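PDB 4MY0: GCN5-related N-acetyltransferase from Kribbella flavida, which probably transfers an acetyl group from acetyl-coenzyme A to an amine, perhaps an aminoglycoside, as a member of the GCN5-related N-acetyltransferase family. Local coordinates for residues Val127-His131 with Leu132-Phe136; Pro311-Pro314 with Ala315-Gly318; Ala353-Leu357 with Ala358-Thr362. All coordinates share one frame; numbering follows the deposited sequence.

How the contacts relate
All three contacts are local, each formed where the chain turns into or out of a helix or a 3-10 segment. Contact 1 lies in the acetyltransferase part of the chain and touches the bound coenzyme A analogue AC8 directly; contacts 2 and 3 belong to the region related to sterol carrier proteins. Contact 2 has its centre 15 Å from that of contact 1, and the side chain of P311 is about 10 Å from that of H131 and about 14 Å from AC8. Contact 3 stands apart from the known sites, yet its nearest atoms come to about 4 Å from those of contact 1, and both reach the second subunit. Between contacts 2 and 3 the centres are 21 Å apart.

Contact 1. Residues Val127-His131 with Leu132-Phe136; sequences VIYRH and LGYEF. With AC8 ([(2R,3R,4R,5R)-5-(6-amino-9H-purin-9-yl)-3,4-bis(phosphonooxy)tetrahydrofuran-2-yl]methyl (3R)-3-hydroxy-2,2-dimethyl-4-oxo-4-({3-oxo-3-[(2-sulfanylethyl)amino]propyl}amino)butyl dihydrogen diphosphate), chain L.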
# COMPACT_ATOMS: atom_id res chain seq x y z
N VAL C 127 27.33 14.93 6.25
CA VAL C 127 28.65 14.85 6.91
C VAL C 127 29.73 15.65 6.18
O VAL C 127 30.37 16.51 6.79
CB VAL C 127 29.13 13.40 7.13
CG1 VAL C 127 30.48 13.39 7.87
CG2 VAL C 127 28.09 12.61 7.93
N ILE C 128 29.91 15.40 4.88
CA ILE C 128 30.95 16.11 4.13
C ILE C 128 30.73 17.62 4.16
O ILE C 128 31.67 18.40 4.30
CB ILE C 128 31.09 15.60 2.67
CG1 ILE C 128 32.13 16.43 1.91
CG2 ILE C 128 29.75 15.65 1.91
CD1 ILE C 128 32.58 15.77 0.59
N TYR C 129 29.48 18.04 4.05
CA TYR C 129 29.19 19.47 3.97
C TYR C 129 29.38 20.19 5.31
O TYR C 129 29.89 21.32 5.34
CB TYR C 129 27.81 19.72 3.34
CG TYR C 129 27.75 19.12 1.95
CD1 TYR C 129 28.56 19.61 0.93
CD2 TYR C 129 26.91 18.04 1.67
CE1 TYR C 129 28.52 19.05 -0.35
CE2 TYR C 129 26.86 17.48 0.39
CZ TYR C 129 27.67 17.99 -0.61
OH TYR C 129 27.63 17.45 -1.88
N ARG C 130 29.01 19.55 6.41
CA ARG C 130 29.26 20.13 7.72
C ARG C 130 30.77 20.26 8.00
O ARG C 130 31.21 21.25 8.56
CB ARG C 130 28.56 19.31 8.82
CG ARG C 130 27.06 19.57 8.86
CD ARG C 130 26.34 18.75 9.92
NE ARG C 130 24.99 19.30 10.12
CZ ARG C 130 23.94 18.59 10.49
NH1 ARG C 130 24.07 17.29 10.71
NH2 ARG C 130 22.75 19.18 10.65
N HIS C 131 31.54 19.25 7.61
CA HIS C 131 33.00 19.32 7.73
C HIS C 131 33.56 20.52 6.96
O HIS C 131 34.54 21.13 7.37
CB HIS C 131 33.65 18.03 7.22
CG HIS C 131 33.61 16.89 8.19
ND1 HIS C 131 33.80 17.07 9.55
CD2 HIS C 131 33.40 15.57 8.01
CE1 HIS C 131 33.69 15.91 10.16
NE2 HIS C 131 33.45 14.98 9.25
N LEU C 132 32.92 20.86 5.84
CA LEU C 132 33.37 22.00 5.02
C LEU C 132 32.77 23.33 5.46
O LEU C 132 33.09 24.38 4.89
CB LEU C 132 33.01 21.77 3.55
CG LEU C 132 33.85 20.69 2.89
CD1 LEU C 132 33.06 20.07 1.77
CD2 LEU C 132 35.15 21.27 2.36
N GLY C 133 31.89 23.30 6.46
CA GLY C 133 31.39 24.54 7.02
C GLY C 133 29.94 24.90 6.71
O GLY C 133 29.47 25.94 7.16
N TYR C 134 29.22 24.06 5.97
CA TYR C 134 27.82 24.33 5.67
C TYR C 134 26.94 23.96 6.86
O TYR C 134 27.27 23.05 7.63
CB TYR C 134 27.36 23.52 4.46
CG TYR C 134 27.87 24.00 3.11
CD1 TYR C 134 27.05 24.74 2.26
CD2 TYR C 134 29.16 23.69 2.68
CE1 TYR C 134 27.51 25.17 1.01
CE2 TYR C 134 29.62 24.11 1.43
CZ TYR C 134 28.79 24.85 0.60
OH TYR C 134 29.24 25.28 -0.64
N GLU C 135 25.80 24.64 7.00
CA GLU C 135 24.79 24.21 7.97
C GLU C 135 23.41 24.46 7.40
O GLU C 135 23.26 25.32 6.51
CB GLU C 135 24.97 24.92 9.32
CG GLU C 135 24.17 24.28 10.49
CD GLU C 135 24.23 22.75 10.47
OE1 GLU C 135 23.27 22.12 9.96
OE2 GLU C 135 25.25 22.18 10.94
N PHE C 136 22.40 23.73 7.88
CA PHE C 136 21.02 23.97 7.46
C PHE C 136 20.63 25.43 7.68
O PHE C 136 20.91 26.01 8.73
CB PHE C 136 20.04 23.03 8.16
CG PHE C 136 20.10 21.61 7.64
CD1 PHE C 136 20.00 21.35 6.27
CD2 PHE C 136 20.32 20.55 8.50
CE1 PHE C 136 20.08 20.05 5.77
CE2 PHE C 136 20.40 19.24 8.02
CZ PHE C 136 20.27 18.99 6.65
N1A AC8 L . 27.66 8.62 4.83
O1A AC8 L . 35.93 13.62 1.10
P1A AC8 L . 35.32 12.29 1.50
C1B AC8 L . 31.99 11.34 5.08
S1P AC8 L . 25.02 16.05 -2.40
C2A AC8 L . 28.27 9.13 5.91
O2A AC8 L . 36.17 11.06 1.35
P2A AC8 L . 33.65 11.44 -0.69
C2B AC8 L . 33.37 10.73 5.24
O2B AC8 L . 33.35 9.73 6.26
O2C AC8 L . 35.72 8.95 6.05
C2P AC8 L . 26.06 14.56 -2.58
N3A AC8 L . 29.41 9.82 5.79
O3A AC8 L . 33.93 12.19 0.71
C3B AC8 L . 34.20 11.96 5.62
O3B AC8 L . 33.97 12.25 7.00
P3B AC8 L . 34.98 11.89 8.23
O3C AC8 L . 33.85 7.68 4.96
C3P AC8 L . 25.55 13.98 -3.88
C4A AC8 L . 29.96 10.00 4.55
O4A AC8 L . 34.85 11.62 -1.60
C4B AC8 L . 33.55 13.11 4.88
O4B AC8 L . 32.23 12.65 4.56
O4C AC8 L . 34.05 7.68 7.47
P4C AC8 L . 34.32 8.42 6.19
N4P AC8 L . 26.14 12.73 -4.34
C5A AC8 L . 29.34 9.49 3.43
O5A AC8 L . 33.12 10.07 -0.38
C5B AC8 L . 34.28 13.49 3.60
O5B AC8 L . 34.79 12.30 3.02
C5P AC8 L . 25.99 11.50 -3.85
O5P AC8 L . 25.34 11.29 -2.83
C6A AC8 L . 28.16 8.78 3.58
N6A AC8 L . 27.52 8.25 2.51
O6A AC8 L . 32.42 12.31 -1.24
C6P AC8 L . 26.65 10.40 -4.65
N7A AC8 L . 30.10 9.81 2.35
O7A AC8 L . 35.35 10.43 8.09
C7P AC8 L . 27.19 9.21 -3.83
C8A AC8 L . 31.17 10.52 2.81
O8A AC8 L . 36.15 12.84 8.05
N8P AC8 L . 28.30 9.71 -3.02
N9A AC8 L . 31.08 10.62 4.15
O9A AC8 L . 34.13 12.16 9.45
C9P AC8 L . 29.39 10.36 -3.42
O9P AC8 L . 29.56 10.60 -4.60
CAP AC8 L . 30.42 10.80 -2.39
OAP AC8 L . 30.59 9.77 -1.42
CBP AC8 L . 30.06 12.09 -1.65
CCP AC8 L . 31.15 12.34 -0.59
CDP AC8 L . 30.03 13.27 -2.62
CEP AC8 L . 28.72 11.98 -0.95
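R130 lies across the carboxylate of E135, gripping it side-on with two nitrogens. Its NE donates to E135 OE2 at 3.0 Å on the syn lone pair, and its NH2 reaches E135 OE1 at 3.1 Å, that oxygen lying in the guanidinium plane. The two planes are nevertheless turned 41° apart. E135 is bent at chi2 (42°), folding its carboxylate back toward the arginine, and OE1 also accepts the backbone N of F136 on its anti side. Both charged groups have further partners: NH1 and NH2 of R130 bond to V267 O and H264 O of the second subunit, while E135 OE2 pairs with R346.

Helix 126-131 ends here in a Schellman motif. Y134 N bonds to Y129 O and G133 N to R130 O, with G133 at a positive phi of 109° where a side chain would strike the preceding carbonyl. I128 and L132 run side by side, CG1 of the first 3.8 Å from CD1 of the second.

The helix also faces AC8. In one of its two conformers H131 NE2 donates to the phosphate oxygen O9A of AC8 at 2.9 Å, a bond the other may not keep, and Y129 OH stands 3.0 Å from the thiol sulfur S1P, which lies near the plane of its ring. CG2 of I128 covers one face of that ring, 3.7 Å above the plane.

Helix 126-131 thus leads through a glycine turn into strand 135-146, with L132 and Y134 packed on helix 99-113 and Y129 and F136 on strand 274-284.

Contact 2. Residues Pro311-Pro314 with Ala315-Gly318; sequences PGVP and AQSG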
# COMPACT_ATOMS: atom_id res chain seq x y z
N PRO C 311 38.70 28.21 9.57
CA PRO C 311 39.98 27.90 8.93
C PRO C 311 39.78 27.49 7.47
O PRO C 311 40.74 27.45 6.71
CB PRO C 311 40.51 26.73 9.76
CG PRO C 311 39.28 26.07 10.33
CD PRO C 311 38.28 27.17 10.54
N GLY C 312 38.53 27.22 7.08
CA GLY C 312 38.19 26.99 5.69
C GLY C 312 38.28 28.25 4.83
O GLY C 312 38.57 28.17 3.64
N VAL C 313 38.01 29.41 5.44
CA VAL C 313 38.14 30.70 4.77
C VAL C 313 38.81 31.67 5.75
O VAL C 313 38.12 32.44 6.43
CB VAL C 313 36.78 31.30 4.34
CG1 VAL C 313 36.99 32.63 3.59
CG2 VAL C 313 35.99 30.33 3.49
N PRO C 314 40.14 31.61 5.84
CA PRO C 314 40.91 32.41 6.81
C PRO C 314 40.62 33.91 6.73
O PRO C 314 40.68 34.59 7.76
CB PRO C 314 42.36 32.13 6.41
CG PRO C 314 42.31 30.76 5.80
CD PRO C 314 41.01 30.72 5.06
N ALA C 315 40.31 34.42 5.55
CA ALA C 315 39.99 35.84 5.41
C ALA C 315 38.77 36.27 6.25
O ALA C 315 38.66 37.43 6.64
CB ALA C 315 39.79 36.20 3.94
N GLN C 316 37.86 35.32 6.52
CA GLN C 316 36.68 35.56 7.35
C GLN C 316 36.98 35.47 8.84
O GLN C 316 36.18 35.90 9.67
CB GLN C 316 35.58 34.51 7.07
CG GLN C 316 34.94 34.63 5.73
CD GLN C 316 33.59 33.95 5.67
OE1 GLN C 316 32.63 34.54 5.18
NE2 GLN C 316 33.51 32.71 6.15
N SER C 317 38.12 34.87 9.19
CA SER C 317 38.36 34.53 10.58
C SER C 317 38.87 35.70 11.40
O SER C 317 39.46 36.63 10.85
CB SER C 317 39.34 33.36 10.68
OG SER C 317 38.76 32.19 10.13
N GLY C 318 38.65 35.64 12.71
CA GLY C 318 39.08 36.72 13.60
C GLY C 318 37.90 37.43 14.23
O GLY C 318 36.74 36.98 14.12
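V313 CG1 rests against the aliphatic part of Q316, 3.6 Å from its CG, the two side chains crossing at a slant. With CG1 opposite the backbone N of V313 (chi1 -177°), this methyl is set beside the carbonyl carbon, on the side where Q316 comes up. Q316 CB in turn sits 3.3 Å from V313 O, the same oxygen that accepts Q316 N at 2.9 Å. One residue further on, S317 N bonds to P314 O at 2.9 Å, the donor standing well above the carbonyl plane, 65° out of it.

These two successive i to i+3 bonds define a short 3-10 turn, which P314 opens. It belongs to the connection between the antiparallel strands 302-309 and 318-325 of the five-stranded sheet in the region related to sterol carrier proteins.

D310, just before the turn, positions both polar side chains: its OD1 accepts Q316 NE2 and its N bonds to S317 OG. Cutting Q316 back to an alanine is likely to leave D310 OD1 without its amide partner and to open a gap beside V313 CG1. Farther out, Q316 O accepts the indole N-H of W320, tying the end of the turn to the following strand. V313 and Q316 both lie on R283 of strand 274-284, while R112 of helix 99-113 packs on V313 and A315.

Contact 3. Residues Ala353-Leu357 with Ala358-Thr362; sequences AGTPL and AALRT
Two i to i+4 backbone bonds start helix 357-362: L360 N reaches P356 O at 3.2 Å, in the carbonyl plane, and R361 N meets L357 O at 2.9 Å, nearly in line with the C=O bond. Over this first turn L360 folds back across the loop that leads in. Its CD2 touches the methyl CG2 of T355 at 3.8 Å, and its CG lies 3.5 Å from P356 O. T355 has CG2 opposite its backbone N (chi1 -52° for OG1), an orientation that sends the methyl to L360 while OG1 bonds back to A350 O in the preceding helix. CG of R361 lies alongside L357 O at 3.4 Å; beyond it the extended chain carries the guanidinium to D374, in a salt bridge, and to G368 O. A358 O is gripped twice by T362, whose OG1 and N come from opposite faces of the carbonyl plane, OG1 at 3.1 Å.

L357 and L360 both pack on L351 and V366, L357 N is taken up by D378 OD1, and L360 also meets L265 of the second subunit. G354, at positive phi, ends helix 345-352 in a Schellman motif, and P356 occupies the N-cap of the next helix: a short helix-to-helix connection, C-capped by glycine and restarted at proline, within the region related to sterol carrier proteins.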
# COMPACT_ATOMS: atom_id res chain seq x y z
N ALA C 353 21.19 32.95 8.67
CA ALA C 353 19.90 32.48 8.17
C ALA C 353 18.75 32.75 9.14
O ALA C 353 17.61 32.43 8.83
CB ALA C 353 19.97 30.98 7.85
N GLY C 354 19.06 33.30 10.31
CA GLY C 354 18.03 33.59 11.31
C GLY C 354 17.72 32.47 12.31
O GLY C 354 16.72 32.54 13.03
N THR C 355 18.55 31.45 12.38
CA THR C 355 18.36 30.41 13.39
C THR C 355 18.54 31.03 14.79
O THR C 355 19.50 31.76 15.03
CB THR C 355 19.35 29.25 13.17
OG1 THR C 355 19.25 28.80 11.81
CG2 THR C 355 19.08 28.07 14.12
N PRO C 356 17.60 30.76 15.72
CA PRO C 356 17.66 31.37 17.07
C PRO C 356 18.96 31.01 17.81
O PRO C 356 19.46 29.89 17.68
CB PRO C 356 16.47 30.73 17.81
CG PRO C 356 15.57 30.17 16.74
CD PRO C 356 16.45 29.85 15.55
N LEU C 357 19.48 31.96 18.58
CA LEU C 357 20.73 31.74 19.30
C LEU C 357 20.60 30.60 20.31
O LEU C 357 21.54 29.83 20.51
CB LEU C 357 21.20 33.02 20.00
CG LEU C 357 22.28 33.85 19.30
CD1 LEU C 357 23.61 33.10 19.23
CD2 LEU C 357 21.83 34.23 17.92
N ALA C 358 19.43 30.50 20.94
CA ALA C 358 19.18 29.42 21.89
C ALA C 358 19.47 28.05 21.25
O ALA C 358 20.15 27.21 21.85
CB ALA C 358 17.75 29.47 22.38
N ALA C 359 18.98 27.84 20.04
CA ALA C 359 19.20 26.58 19.34
C ALA C 359 20.67 26.35 18.98
O ALA C 359 21.16 25.22 19.04
CB ALA C 359 18.34 26.50 18.08
N LEU C 360 21.36 27.42 18.59
CA LEU C 360 22.77 27.32 18.21
C LEU C 360 23.65 26.98 19.40
O LEU C 360 24.67 26.29 19.27
CB LEU C 360 23.25 28.63 17.58
CG LEU C 360 22.54 29.04 16.30
CD1 LEU C 360 23.13 30.33 15.78
CD2 LEU C 360 22.66 27.94 15.27
N ARG C 361 23.28 27.48 20.58
CA ARG C 361 24.06 27.19 21.77
C ARG C 361 23.83 25.75 22.19
O ARG C 361 24.77 25.03 22.51
CB ARG C 361 23.70 28.15 22.90
CG ARG C 361 24.16 29.56 22.67
CD ARG C 361 24.05 30.38 23.96
NE ARG C 361 24.47 31.76 23.75
CZ ARG C 361 25.71 32.20 23.91
NH1 ARG C 361 26.01 33.47 23.70
NH2 ARG C 361 26.67 31.35 24.29
N THR C 362 22.57 25.32 22.18
CA THR C 362 22.24 23.93 22.50
C THR C 362 22.88 22.96 21.51
O THR C 362 23.34 21.90 21.88
CB THR C 362 20.73 23.71 22.59
OG1 THR C 362 20.18 24.58 23.58
CG2 THR C 362 20.40 22.25 22.97